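Local coordinates for protein amine Dehydrogenase (PDB 1JMX) that probably forms the beta-propeller subunit of a quinohemoprotein amine dehydrogenase that oxidises amines and passes their electrons to heme c, at residues V121-V129 with P140-R148; L198-P206 with S340-I348. All coordinates share one frame; numbering follows the deposited sequence.

Interaction 1: residues V121-V129 with P140-R148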
ATOM      1  N   VAL B 121      20.385 -12.623   5.061  1.00 10.85           N
ATOM      2  CA  VAL B 121      20.260 -14.011   4.657  1.00 11.69           C
ATOM      3  C   VAL B 121      19.204 -14.588   5.568  1.00 11.18           C
ATOM      4  O   VAL B 121      19.364 -14.599   6.781  1.00 10.79           O
ATOM      5  CB  VAL B 121      21.576 -14.816   4.819  1.00 12.50           C
ATOM      6  CG1 VAL B 121      21.378 -16.239   4.335  1.00 11.42           C
ATOM      7  CG2 VAL B 121      22.700 -14.168   4.026  1.00 14.21           C
ATOM      8  N   VAL B 122      18.085 -14.991   4.982  1.00 10.61           N
ATOM      9  CA  VAL B 122      17.002 -15.579   5.755  1.00 11.87           C
ATOM     10  C   VAL B 122      17.400 -17.025   6.028  1.00 11.75           C
ATOM     11  O   VAL B 122      17.878 -17.729   5.140  1.00 12.34           O
ATOM     12  CB  VAL B 122      15.646 -15.509   4.997  1.00 12.05           C
ATOM     13  CG1 VAL B 122      14.529 -16.055   5.858  1.00 12.60           C
ATOM     14  CG2 VAL B 122      15.337 -14.071   4.617  1.00 12.33           C
ATOM     15  N   LYS B 123      17.275 -17.431   7.281  1.00 11.53           N
ATOM     16  CA  LYS B 123      17.641 -18.779   7.682  1.00 12.10           C
ATOM     17  C   LYS B 123      16.395 -19.595   7.956  1.00 12.15           C
ATOM     18  O   LYS B 123      15.306 -19.044   8.095  1.00  9.51           O
ATOM     19  CB  LYS B 123      18.489 -18.722   8.951  1.00 13.58           C
ATOM     20  CG  LYS B 123      19.793 -17.986   8.808  1.00 15.40           C
ATOM     21  CD  LYS B 123      20.726 -18.712   7.869  1.00 19.45           C
ATOM     22  CE  LYS B 123      22.128 -18.148   7.968  1.00 23.75           C
ATOM     23  NZ  LYS B 123      22.594 -18.168   9.401  1.00 27.68           N
ATOM     24  N   PRO B 124      16.534 -20.929   8.006  1.00 12.80           N
ATOM     25  CA  PRO B 124      15.392 -21.809   8.276  1.00 12.58           C
ATOM     26  C   PRO B 124      14.866 -21.573   9.691  1.00 12.18           C
ATOM     27  O   PRO B 124      15.623 -21.196  10.585  1.00 14.40           O
ATOM     28  CB  PRO B 124      16.008 -23.205   8.151  1.00 11.46           C
ATOM     29  CG  PRO B 124      17.076 -23.010   7.143  1.00 11.69           C
ATOM     30  CD  PRO B 124      17.707 -21.717   7.588  1.00 11.11           C
ATOM     31  N   PRO B 125      13.549 -21.726   9.900  1.00 10.84           N
ATOM     32  CA  PRO B 125      12.993 -21.518  11.242  1.00 10.11           C
ATOM     33  C   PRO B 125      13.399 -22.634  12.222  1.00  9.83           C
ATOM     34  O   PRO B 125      13.908 -23.686  11.822  1.00  9.36           O
ATOM     35  CB  PRO B 125      11.486 -21.525  10.985  1.00 11.23           C
ATOM     36  CG  PRO B 125      11.374 -21.064   9.554  1.00 10.72           C
ATOM     37  CD  PRO B 125      12.474 -21.844   8.905  1.00  9.84           C
ATOM     38  N   ARG B 126      13.181 -22.389  13.508  1.00 10.21           N
ATOM     39  CA  ARG B 126      13.511 -23.361  14.551  1.00 11.14           C
ATOM     40  C   ARG B 126      12.663 -23.150  15.790  1.00 10.46           C
ATOM     41  O   ARG B 126      12.272 -22.036  16.090  1.00 11.40           O
ATOM     42  CB  ARG B 126      14.995 -23.262  14.944  1.00 11.10           C
ATOM     43  CG  ARG B 126      15.388 -21.912  15.511  1.00 11.89           C
ATOM     44  CD  ARG B 126      16.863 -21.819  15.822  1.00 12.05           C
ATOM     45  NE  ARG B 126      17.223 -20.442  16.145  1.00 10.69           N
ATOM     46  CZ  ARG B 126      17.914 -19.640  15.344  1.00 10.65           C
ATOM     47  NH1 ARG B 126      18.341 -20.073  14.161  1.00  9.93           N
ATOM     48  NH2 ARG B 126      18.142 -18.387  15.707  1.00 11.25           N
ATOM     49  N   LEU B 127      12.329 -24.237  16.473  1.00 11.31           N
ATOM     50  CA  LEU B 127      11.570 -24.148  17.710  1.00 11.05           C
ATOM     51  C   LEU B 127      12.627 -24.096  18.811  1.00  9.91           C
ATOM     52  O   LEU B 127      13.613 -24.821  18.763  1.00 11.67           O
ATOM     53  CB  LEU B 127      10.694 -25.392  17.910  1.00 12.21           C
ATOM     54  CG  LEU B 127       9.800 -25.377  19.160  1.00 14.31           C
ATOM     55  CD1 LEU B 127       8.499 -24.635  18.858  1.00 14.92           C
ATOM     56  CD2 LEU B 127       9.493 -26.793  19.604  1.00 16.58           C
ATOM     57  N   GLU B 128      12.453 -23.185  19.757  1.00 10.46           N
ATOM     58  CA  GLU B 128      13.369 -23.051  20.877  1.00 11.13           C
ATOM     59  C   GLU B 128      12.567 -23.263  22.150  1.00 11.15           C
ATOM     60  O   GLU B 128      11.486 -22.701  22.313  1.00 12.67           O
ATOM     61  CB  GLU B 128      14.021 -21.672  20.891  1.00 12.22           C
ATOM     62  CG  GLU B 128      14.935 -21.424  19.713  1.00 13.63           C
ATOM     63  CD  GLU B 128      15.655 -20.105  19.784  1.00 12.70           C
ATOM     64  OE1 GLU B 128      15.216 -19.194  20.509  1.00 14.33           O
ATOM     65  OE2 GLU B 128      16.677 -19.983  19.102  1.00 13.78           O
ATOM     66  N   VAL B 129      13.080 -24.120  23.024  1.00 11.90           N
ATOM     67  CA  VAL B 129      12.426 -24.436  24.280  1.00 11.24           C
ATOM     68  C   VAL B 129      13.158 -23.709  25.390  1.00 13.66           C
ATOM     69  O   VAL B 129      14.382 -23.702  25.432  1.00 15.08           O
ATOM     70  CB  VAL B 129      12.470 -25.948  24.570  1.00 11.09           C
ATOM     71  CG1 VAL B 129      11.616 -26.276  25.774  1.00 10.58           C
ATOM     72  CG2 VAL B 129      12.016 -26.741  23.352  1.00 11.48           C
ATOM     73  N   PRO B 140      17.877 -21.035  25.133  1.00 13.51           N
ATOM     74  CA  PRO B 140      17.439 -22.333  24.609  1.00 13.92           C
ATOM     75  C   PRO B 140      18.031 -23.545  25.327  1.00 15.54           C
ATOM     76  O   PRO B 140      19.252 -23.643  25.501  1.00 16.60           O
ATOM     77  CB  PRO B 140      17.897 -22.281  23.151  1.00 11.87           C
ATOM     78  CG  PRO B 140      17.783 -20.851  22.817  1.00 11.96           C
ATOM     79  CD  PRO B 140      18.361 -20.175  24.036  1.00 13.37           C
ATOM     80  N   VAL B 141      17.154 -24.429  25.801  1.00 14.40           N
ATOM     81  CA  VAL B 141      17.589 -25.653  26.464  1.00 13.96           C
ATOM     82  C   VAL B 141      17.442 -26.811  25.479  1.00 13.70           C
ATOM     83  O   VAL B 141      17.959 -27.900  25.701  1.00 15.11           O
ATOM     84  CB  VAL B 141      16.803 -25.948  27.777  1.00 14.04           C
ATOM     85  CG1 VAL B 141      17.084 -24.872  28.810  1.00 12.03           C
ATOM     86  CG2 VAL B 141      15.302 -26.074  27.511  1.00 14.36           C
ATOM     87  N   ARG B 142      16.795 -26.534  24.353  1.00 12.90           N
ATOM     88  CA  ARG B 142      16.568 -27.526  23.313  1.00 13.46           C
ATOM     89  C   ARG B 142      16.063 -26.770  22.088  1.00 12.42           C
ATOM     90  O   ARG B 142      15.344 -25.793  22.231  1.00 12.44           O
ATOM     91  CB  ARG B 142      15.482 -28.490  23.786  1.00 15.65           C
ATOM     92  CG  ARG B 142      15.628 -29.925  23.337  1.00 18.62           C
ATOM     93  CD  ARG B 142      14.447 -30.751  23.853  1.00 17.52           C
ATOM     94  NE  ARG B 142      14.175 -30.445  25.245  1.00 17.09           N
ATOM     95  CZ  ARG B 142      12.986 -30.113  25.731  1.00 14.89           C
ATOM     96  NH1 ARG B 142      11.921 -30.048  24.953  1.00 15.91           N
ATOM     97  NH2 ARG B 142      12.879 -29.777  26.998  1.00 15.35           N
ATOM     98  N   THR B 143      16.498 -27.166  20.898  1.00 11.65           N
ATOM     99  CA  THR B 143      16.030 -26.527  19.671  1.00 13.41           C
ATOM    100  C   THR B 143      15.911 -27.534  18.541  1.00 12.93           C
ATOM    101  O   THR B 143      16.725 -28.444  18.418  1.00 14.36           O
ATOM    102  CB  THR B 143      16.845 -25.229  19.247  1.00 13.58           C
ATOM    103  OG1 THR B 143      17.266 -25.311  17.880  1.00 15.68           O
ATOM    104  CG2 THR B 143      18.019 -24.975  20.134  1.00 12.95           C
ATOM    105  N   PHE B 144      14.848 -27.397  17.761  1.00 11.77           N
ATOM    106  CA  PHE B 144      14.580 -28.307  16.663  1.00 10.72           C
ATOM    107  C   PHE B 144      14.260 -27.517  15.412  1.00 11.20           C
ATOM    108  O   PHE B 144      13.957 -26.332  15.487  1.00 10.72           O
ATOM    109  CB  PHE B 144      13.350 -29.163  16.973  1.00 10.79           C
ATOM    110  CG  PHE B 144      13.377 -29.819  18.311  1.00 11.86           C
ATOM    111  CD1 PHE B 144      12.710 -29.248  19.388  1.00 14.44           C
ATOM    112  CD2 PHE B 144      14.030 -31.031  18.492  1.00 12.57           C
ATOM    113  CE1 PHE B 144      12.692 -29.881  20.635  1.00 14.13           C
ATOM    114  CE2 PHE B 144      14.020 -31.671  19.728  1.00 13.04           C
ATOM    115  CZ  PHE B 144      13.348 -31.095  20.802  1.00 13.36           C
ATOM    116  N   PRO B 145      14.352 -28.164  14.238  1.00 12.49           N
ATOM    117  CA  PRO B 145      14.046 -27.497  12.969  1.00 13.43           C
ATOM    118  C   PRO B 145      12.531 -27.392  12.786  1.00 14.01           C
ATOM    119  O   PRO B 145      11.781 -28.279  13.199  1.00 14.87           O
ATOM    120  CB  PRO B 145      14.678 -28.426  11.931  1.00 12.97           C
ATOM    121  CG  PRO B 145      14.571 -29.769  12.575  1.00 15.69           C
ATOM    122  CD  PRO B 145      14.952 -29.490  14.004  1.00 11.84           C
ATOM    123  N   MET B 146      12.087 -26.290  12.199  1.00 13.27           N
ATOM    124  CA  MET B 146      10.666 -26.064  11.970  1.00 14.34           C
ATOM    125  C   MET B 146      10.387 -25.681  10.523  1.00 13.77           C
ATOM    126  O   MET B 146      11.261 -25.161   9.826  1.00 15.17           O
ATOM    127  CB  MET B 146      10.151 -24.929  12.870  1.00 14.93           C
ATOM    128  CG  MET B 146      10.071 -25.261  14.341  1.00 16.52           C
ATOM    129  SD  MET B 146       8.859 -26.540  14.649  1.00 22.07           S
ATOM    130  CE  MET B 146       7.320 -25.591  14.559  1.00 19.36           C
ATOM    131  N   PRO B 147       9.191 -26.022  10.024  1.00 12.58           N
ATOM    132  CA  PRO B 147       8.882 -25.650   8.643  1.00 11.92           C
ATOM    133  C   PRO B 147       8.554 -24.149   8.597  1.00 11.07           C
ATOM    134  O   PRO B 147       8.374 -23.515   9.638  1.00 11.07           O
ATOM    135  CB  PRO B 147       7.668 -26.527   8.311  1.00 12.16           C
ATOM    136  CG  PRO B 147       7.028 -26.788   9.643  1.00 13.78           C
ATOM    137  CD  PRO B 147       8.213 -26.991  10.554  1.00 12.41           C
ATOM    138  N   ARG B 148       8.555 -23.575   7.401  1.00 10.79           N
ATOM    139  CA  ARG B 148       8.238 -22.158   7.228  1.00 11.07           C
ATOM    140  C   ARG B 148       6.755 -21.895   7.386  1.00 10.30           C
ATOM    141  O   ARG B 148       5.951 -22.820   7.334  1.00 11.78           O
ATOM    142  CB  ARG B 148       8.639 -21.667   5.840  1.00 10.68           C
ATOM    143  CG  ARG B 148      10.103 -21.609   5.618  1.00 13.80           C
ATOM    144  CD  ARG B 148      10.467 -20.386   4.826  1.00 16.74           C
ATOM    145  NE  ARG B 148      11.793 -19.987   5.240  1.00 21.91           N
ATOM    146  CZ  ARG B 148      12.055 -18.984   6.064  1.00 20.59           C
ATOM    147  NH1 ARG B 148      11.093 -18.227   6.557  1.00 22.03           N
ATOM    148  NH2 ARG B 148      13.283 -18.832   6.502  1.00 25.00           N
TER

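Interaction 2: residues L198-P206 with S340-I348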
ATOM      1  N   LEU B 198      -5.955 -17.015   8.443  1.00 19.97           N
ATOM      2  CA  LEU B 198      -5.262 -15.834   8.934  1.00 20.94           C
ATOM      3  C   LEU B 198      -5.766 -15.717  10.378  1.00 18.53           C
ATOM      4  O   LEU B 198      -6.910 -15.333  10.620  1.00 19.85           O
ATOM      5  CB  LEU B 198      -5.660 -14.612   8.087  1.00 22.45           C
ATOM      6  CG  LEU B 198      -5.023 -13.240   8.353  1.00 26.24           C
ATOM      7  CD1 LEU B 198      -5.709 -12.527   9.526  1.00 27.84           C
ATOM      8  CD2 LEU B 198      -3.520 -13.409   8.592  1.00 26.23           C
ATOM      9  N   TYR B 199      -4.919 -16.085  11.331  1.00 16.84           N
ATOM     10  CA  TYR B 199      -5.311 -16.053  12.732  1.00 15.26           C
ATOM     11  C   TYR B 199      -4.139 -15.755  13.657  1.00 14.81           C
ATOM     12  O   TYR B 199      -3.150 -16.483  13.673  1.00 15.59           O
ATOM     13  CB  TYR B 199      -5.942 -17.395  13.110  1.00 13.71           C
ATOM     14  CG  TYR B 199      -7.232 -17.272  13.876  1.00 12.32           C
ATOM     15  CD1 TYR B 199      -8.428 -16.969  13.221  1.00 11.52           C
ATOM     16  CD2 TYR B 199      -7.264 -17.460  15.255  1.00 11.60           C
ATOM     17  CE1 TYR B 199      -9.612 -16.854  13.919  1.00 10.40           C
ATOM     18  CE2 TYR B 199      -8.454 -17.347  15.964  1.00 11.80           C
ATOM     19  CZ  TYR B 199      -9.620 -17.045  15.287  1.00 11.30           C
ATOM     20  OH  TYR B 199     -10.795 -16.939  15.980  1.00 12.87           O
ATOM     21  N   PHE B 200      -4.258 -14.672  14.418  1.00 13.54           N
ATOM     22  CA  PHE B 200      -3.218 -14.257  15.353  1.00 14.75           C
ATOM     23  C   PHE B 200      -3.763 -14.192  16.770  1.00 12.92           C
ATOM     24  O   PHE B 200      -3.189 -13.534  17.633  1.00 13.57           O
ATOM     25  CB  PHE B 200      -2.697 -12.874  14.971  1.00 18.64           C
ATOM     26  CG  PHE B 200      -2.176 -12.793  13.572  1.00 22.72           C
ATOM     27  CD1 PHE B 200      -1.363 -13.806  13.060  1.00 25.45           C
ATOM     28  CD2 PHE B 200      -2.521 -11.724  12.753  1.00 24.41           C
ATOM     29  CE1 PHE B 200      -0.905 -13.754  11.752  1.00 26.96           C
ATOM     30  CE2 PHE B 200      -2.069 -11.662  11.446  1.00 25.45           C
ATOM     31  CZ  PHE B 200      -1.263 -12.676  10.942  1.00 26.93           C
ATOM     32  N   TRP B 201      -4.859 -14.899  17.014  1.00 10.28           N
ATOM     33  CA  TRP B 201      -5.490 -14.870  18.322  1.00 11.12           C
ATOM     34  C   TRP B 201      -5.628 -16.265  18.949  1.00 11.27           C
ATOM     35  O   TRP B 201      -6.557 -17.004  18.637  1.00 12.59           O
ATOM     36  CB  TRP B 201      -6.853 -14.168  18.212  1.00  7.66           C
ATOM     37  CG  TRP B 201      -6.777 -12.790  17.525  1.00  9.34           C
ATOM     38  CD1 TRP B 201      -6.555 -11.584  18.129  1.00  8.40           C
ATOM     39  CD2 TRP B 201      -6.905 -12.506  16.114  1.00  8.16           C
ATOM     40  NE1 TRP B 201      -6.536 -10.577  17.193  1.00 10.01           N
ATOM     41  CE2 TRP B 201      -6.746 -11.112  15.951  1.00  8.98           C
ATOM     42  CE3 TRP B 201      -7.136 -13.295  14.977  1.00  6.71           C
ATOM     43  CZ2 TRP B 201      -6.812 -10.489  14.697  1.00  9.87           C
ATOM     44  CZ3 TRP B 201      -7.199 -12.672  13.730  1.00  5.79           C
ATOM     45  CH2 TRP B 201      -7.037 -11.285  13.604  1.00  5.21           C
ATOM     46  N   PRO B 202      -4.656 -16.660  19.798  1.00 12.15           N
ATOM     47  CA  PRO B 202      -4.681 -17.966  20.464  1.00 11.63           C
ATOM     48  C   PRO B 202      -5.628 -17.899  21.672  1.00 11.76           C
ATOM     49  O   PRO B 202      -5.195 -17.679  22.809  1.00 13.63           O
ATOM     50  CB  PRO B 202      -3.223 -18.153  20.887  1.00 11.34           C
ATOM     51  CG  PRO B 202      -2.811 -16.753  21.236  1.00 11.71           C
ATOM     52  CD  PRO B 202      -3.406 -15.936  20.108  1.00 10.52           C
ATOM     53  N   HIS B 203      -6.923 -18.053  21.406  1.00 11.57           N
ATOM     54  CA  HIS B 203      -7.934 -18.001  22.454  1.00 11.62           C
ATOM     55  C   HIS B 203      -7.766 -19.124  23.474  1.00 13.33           C
ATOM     56  O   HIS B 203      -7.553 -20.282  23.117  1.00 12.15           O
ATOM     57  CB  HIS B 203      -9.352 -18.153  21.882  1.00 10.19           C
ATOM     58  CG  HIS B 203      -9.631 -17.332  20.661  1.00  8.57           C
ATOM     59  ND1 HIS B 203      -9.914 -15.987  20.714  1.00  9.49           N
ATOM     60  CD2 HIS B 203      -9.761 -17.690  19.364  1.00  6.56           C
ATOM     61  CE1 HIS B 203     -10.215 -15.551  19.507  1.00  6.86           C
ATOM     62  NE2 HIS B 203     -10.129 -16.567  18.670  1.00  9.06           N
ATOM     63  N   GLN B 204      -7.863 -18.762  24.745  1.00 14.50           N
ATOM     64  CA  GLN B 204      -7.818 -19.731  25.826  1.00 17.51           C
ATOM     65  C   GLN B 204      -9.279 -19.745  26.288  1.00 18.94           C
ATOM     66  O   GLN B 204      -9.635 -19.169  27.313  1.00 19.91           O
ATOM     67  CB  GLN B 204      -6.869 -19.274  26.939  1.00 17.53           C
ATOM     68  CG  GLN B 204      -5.401 -19.321  26.531  1.00 17.55           C
ATOM     69  CD  GLN B 204      -4.452 -19.069  27.688  1.00 17.80           C
ATOM     70  OE1 GLN B 204      -4.607 -18.109  28.439  1.00 17.76           O
ATOM     71  NE2 GLN B 204      -3.454 -19.934  27.831  1.00 17.79           N
ATOM     72  N   SER B 205     -10.126 -20.359  25.464  1.00 21.25           N
ATOM     73  CA  SER B 205     -11.565 -20.421  25.722  1.00 25.01           C
ATOM     74  C   SER B 205     -12.001 -21.512  26.690  1.00 26.25           C
ATOM     75  O   SER B 205     -11.290 -22.504  26.885  1.00 26.61           O
ATOM     76  CB  SER B 205     -12.327 -20.576  24.401  1.00 25.63           C
ATOM     77  OG  SER B 205     -12.059 -21.830  23.806  1.00 27.30           O
ATOM     78  N   PRO B 206     -13.194 -21.346  27.307  1.00 28.49           N
ATOM     79  CA  PRO B 206     -13.736 -22.323  28.262  1.00 28.80           C
ATOM     80  C   PRO B 206     -13.814 -23.763  27.725  1.00 29.14           C
ATOM     81  O   PRO B 206     -13.778 -24.720  28.505  1.00 30.33           O
ATOM     82  CB  PRO B 206     -15.127 -21.754  28.571  1.00 28.69           C
ATOM     83  CG  PRO B 206     -14.891 -20.274  28.509  1.00 27.75           C
ATOM     84  CD  PRO B 206     -14.055 -20.145  27.249  1.00 28.38           C
ATOM     85  N   SER B 340      -4.732  -2.931  19.644  1.00  9.51           N
ATOM     86  CA  SER B 340      -4.167  -3.486  18.424  1.00  9.68           C
ATOM     87  C   SER B 340      -4.519  -4.975  18.251  1.00 10.50           C
ATOM     88  O   SER B 340      -5.685  -5.345  18.399  1.00 11.98           O
ATOM     89  CB  SER B 340      -2.664  -3.243  18.377  1.00  7.82           C
ATOM     90  OG  SER B 340      -2.182  -3.501  17.080  1.00  9.29           O
ATOM     91  N   THR B 341      -3.527  -5.831  17.997  1.00 11.86           N
ATOM     92  CA  THR B 341      -3.789  -7.265  17.788  1.00 11.69           C
ATOM     93  C   THR B 341      -3.826  -8.140  19.039  1.00 12.18           C
ATOM     94  O   THR B 341      -3.744  -9.356  18.935  1.00 12.56           O
ATOM     95  CB  THR B 341      -2.794  -7.899  16.788  1.00 12.13           C
ATOM     96  OG1 THR B 341      -1.469  -7.854  17.332  1.00 12.72           O
ATOM     97  CG2 THR B 341      -2.832  -7.167  15.449  1.00 11.87           C
ATOM     98  N   THR B 342      -3.964  -7.522  20.209  1.00 12.70           N
ATOM     99  CA  THR B 342      -4.019  -8.247  21.481  1.00 13.44           C
ATOM    100  C   THR B 342      -5.204  -9.215  21.554  1.00 13.24           C
ATOM    101  O   THR B 342      -6.240  -8.987  20.927  1.00 14.69           O
ATOM    102  CB  THR B 342      -4.132  -7.259  22.668  1.00 13.68           C
ATOM    103  OG1 THR B 342      -3.860  -7.945  23.891  1.00 15.13           O
ATOM    104  CG2 THR B 342      -5.532  -6.679  22.755  1.00 14.31           C
ATOM    105  N   THR B 343      -5.047 -10.294  22.315  1.00 13.52           N
ATOM    106  CA  THR B 343      -6.129 -11.264  22.489  1.00 14.32           C
ATOM    107  C   THR B 343      -6.570 -11.381  23.956  1.00 14.12           C
ATOM    108  O   THR B 343      -5.781 -11.740  24.831  1.00 14.42           O
ATOM    109  CB  THR B 343      -5.811 -12.670  21.832  1.00 13.35           C
ATOM    110  OG1 THR B 343      -6.630 -13.689  22.413  1.00 16.55           O
ATOM    111  CG2 THR B 343      -4.393 -13.047  21.976  1.00 15.51           C
ATOM    112  N   PRO B 344      -7.815 -10.960  24.252  1.00 13.81           N
ATOM    113  CA  PRO B 344      -8.414 -10.998  25.588  1.00 14.31           C
ATOM    114  C   PRO B 344      -8.460 -12.434  26.101  1.00 13.73           C
ATOM    115  O   PRO B 344      -9.045 -13.303  25.471  1.00 13.08           O
ATOM    116  CB  PRO B 344      -9.816 -10.451  25.341  1.00 15.24           C
ATOM    117  CG  PRO B 344      -9.598  -9.488  24.220  1.00 15.95           C
ATOM    118  CD  PRO B 344      -8.723 -10.289  23.307  1.00 15.38           C
ATOM    119  N   GLN B 345      -7.862 -12.655  27.265  1.00 14.98           N
ATOM    120  CA  GLN B 345      -7.769 -13.980  27.875  1.00 16.12           C
ATOM    121  C   GLN B 345      -8.526 -14.072  29.215  1.00 16.34           C
ATOM    122  O   GLN B 345      -8.227 -13.334  30.156  1.00 16.61           O
ATOM    123  CB  GLN B 345      -6.287 -14.298  28.073  1.00 17.02           C
ATOM    124  CG  GLN B 345      -5.788 -15.575  27.448  1.00 18.71           C
ATOM    125  CD  GLN B 345      -6.078 -15.702  25.972  1.00 15.79           C
ATOM    126  OE1 GLN B 345      -5.207 -15.487  25.132  1.00 18.12           O
ATOM    127  NE2 GLN B 345      -7.279 -16.145  25.652  1.00 15.15           N
ATOM    128  N   VAL B 346      -9.490 -14.991  29.290  1.00 16.92           N
ATOM    129  CA  VAL B 346     -10.316 -15.184  30.488  1.00 17.89           C
ATOM    130  C   VAL B 346      -9.881 -16.408  31.326  1.00 18.00           C
ATOM    131  O   VAL B 346      -9.616 -17.485  30.781  1.00 18.37           O
ATOM    132  CB  VAL B 346     -11.829 -15.303  30.098  1.00 17.77           C
ATOM    133  CG1 VAL B 346     -12.707 -15.407  31.334  1.00 19.44           C
ATOM    134  CG2 VAL B 346     -12.253 -14.107  29.274  1.00 17.86           C
ATOM    135  N   PHE B 347      -9.824 -16.234  32.648  1.00 17.90           N
ATOM    136  CA  PHE B 347      -9.415 -17.308  33.561  1.00 17.21           C
ATOM    137  C   PHE B 347      -9.982 -17.119  34.965  1.00 17.01           C
ATOM    138  O   PHE B 347     -10.371 -16.016  35.335  1.00 16.35           O
ATOM    139  CB  PHE B 347      -7.880 -17.372  33.661  1.00 15.37           C
ATOM    140  CG  PHE B 347      -7.259 -16.167  34.327  1.00 13.15           C
ATOM    141  CD1 PHE B 347      -6.938 -16.192  35.682  1.00 13.57           C
ATOM    142  CD2 PHE B 347      -7.023 -14.997  33.607  1.00 12.74           C
ATOM    143  CE1 PHE B 347      -6.398 -15.067  36.308  1.00 12.75           C
ATOM    144  CE2 PHE B 347      -6.485 -13.872  34.223  1.00 11.04           C
ATOM    145  CZ  PHE B 347      -6.174 -13.907  35.574  1.00 10.79           C
ATOM    146  N   ILE B 348     -10.027 -18.209  35.731  1.00 18.76           N
ATOM    147  CA  ILE B 348     -10.493 -18.182  37.122  1.00 19.79           C
ATOM    148  C   ILE B 348      -9.218 -18.246  37.978  1.00 21.65           C
ATOM    149  O   ILE B 348      -8.430 -19.194  37.861  1.00 21.72           O
ATOM    150  CB  ILE B 348     -11.375 -19.414  37.484  1.00 19.31           C
ATOM    151  CG1 ILE B 348     -12.537 -19.580  36.499  1.00 19.14           C
ATOM    152  CG2 ILE B 348     -11.898 -19.279  38.909  1.00 16.86           C
ATOM    153  CD1 ILE B 348     -13.599 -18.541  36.614  1.00 19.96           C
TER
HETATM  154  O   HOH W   1      -2.850 -11.709  19.339  1.00 14.22           O
HETATM  155  O   HOH W   2      -7.015  -7.993  18.577  1.00 12.34           O
HETATM  156  O   HOH W   3     -10.014 -14.499  23.235  1.00 13.98           O
HETATM  157  O   HOH W   4      -6.848 -17.719  30.114  1.00 19.93           O

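Interaction 1: residues V121-V129 with P140-R148
Leu127 and Phe144 form a hydrogen-bonded antiparallel pair: Leu127 N donates to Phe144 O (2.8 Å) and Phe144 N returns a bond to Leu127 O (3.0 Å). Farther along, Val129 N bonds to Arg142 O and Val129 O accepts from Val141 N. At the other end Met146 N reaches Pro125 O at 3.2 Å, but it lies well above the carbonyl plane, as the regular pairing fades into loop. Pro145 suits its place because it falls in a non-hydrogen-bonded pair with Arg126, where no N-H bond to the partner strand is required of it.

Met146 can be followed outward. Its CB lies 4.1 Å from Pro125 CB. A chi1 of -70° sets CG beside its own backbone N, and from there CG passes the backbone N of Leu127 and lies 3.6 Å from Leu127 CB. SD continues past the same Leu127 CB at 3.9 Å, and the flexible thioether chain, bent twice, goes on to pack with Val163 and Met171 of the neighbouring sheet. Leu127, Val129 and Phe144 share the Arg142 face, where Val129 lies under one face of the Arg142 guanidinium, whose charge is met by Glu105.

Glu128 and Thr143 point to the other face. There Arg126 NE meets Glu128 OE2 in a salt bridge (3.0 Å) lying close to the guanidinium plane. Past the strand ends, Pro125 CD lies over one face of the Arg148 guanidinium, near its rim, 3.9 Å from Arg148 NH2, and Arg148 pairs with Glu134 of a neighbouring Amine Dehydrogenase chain. This is the beta hairpin that forms the outer strands of a propeller blade.

Interaction 2: residues L198-P206 with S340-I348
Pro202 and Thr343 make the snug apolar centre of this contact: Pro202 CD rests 3.6 Å from Thr343 CG2. Next to them the edge of the Trp201 indole receives Thr343 CB, 3.9 Å from Trp201 CD1. Threonine fits because its methyl packs against the proline, OG1 standing anti to the backbone N (chi1 159°), while its CB meets the ring. Pro202 also centres an inverse gamma turn, closed by a weak bond from His203 N to Trp201 O. Gln204 and Gln345 close the packed part, their side chains crossing at about a right angle with amide planes 68° apart.

Around the polar ends of the same side chains, and at His203, the fit is looser and the segments meet through water. One molecule accepts from Trp201 NE1 at 3.0 Å and donates to the carbonyls Ser340 O and Thr342 O. Another lies 2.9 Å from His203 ND1, in the plane of the imidazole, and donates to Pro344 O; His203 NE2 is paired with Tyr199 OH at 2.8 Å, so both nitrogens have partners, which probably fixes the rotation of the ring. A third donates to Gln204 OE1, which Met50 N also holds, and to Val346 O.

The contact joins the buried loop between strands 178-182 and 209-218 to the chain leading into C-terminal strand 345-348, near the propeller's middle, where Phe200 stacks on Tyr95. With no clear direct hydrogen bond between the segments, polar groups of indole, imidazole and backbone are linked mainly by water, and methyl and ring contacts supply the close fit.

In the fold
The two contacts lie in series along the chain and never touch: their centres are 25 Å apart and their nearest atoms about 12 Å. Interaction 1 is peripheral, its centre about 21 Å from that of the chain, and joins neighbouring strands of one blade by direct backbone bonds, with charged side chains at its margins. Interaction 2 is buried, about 4 Å from the chain centre. It brings a long inter-blade loop against the loop leading into, and the start of, C-terminal strand 345-348, which pairs with strand 12-18 in the ring-closing sheet. There irregular backbones meet through one indole edge, threonine and proline carbons, crossed glutamines and water. Both contacts also touch other subunits.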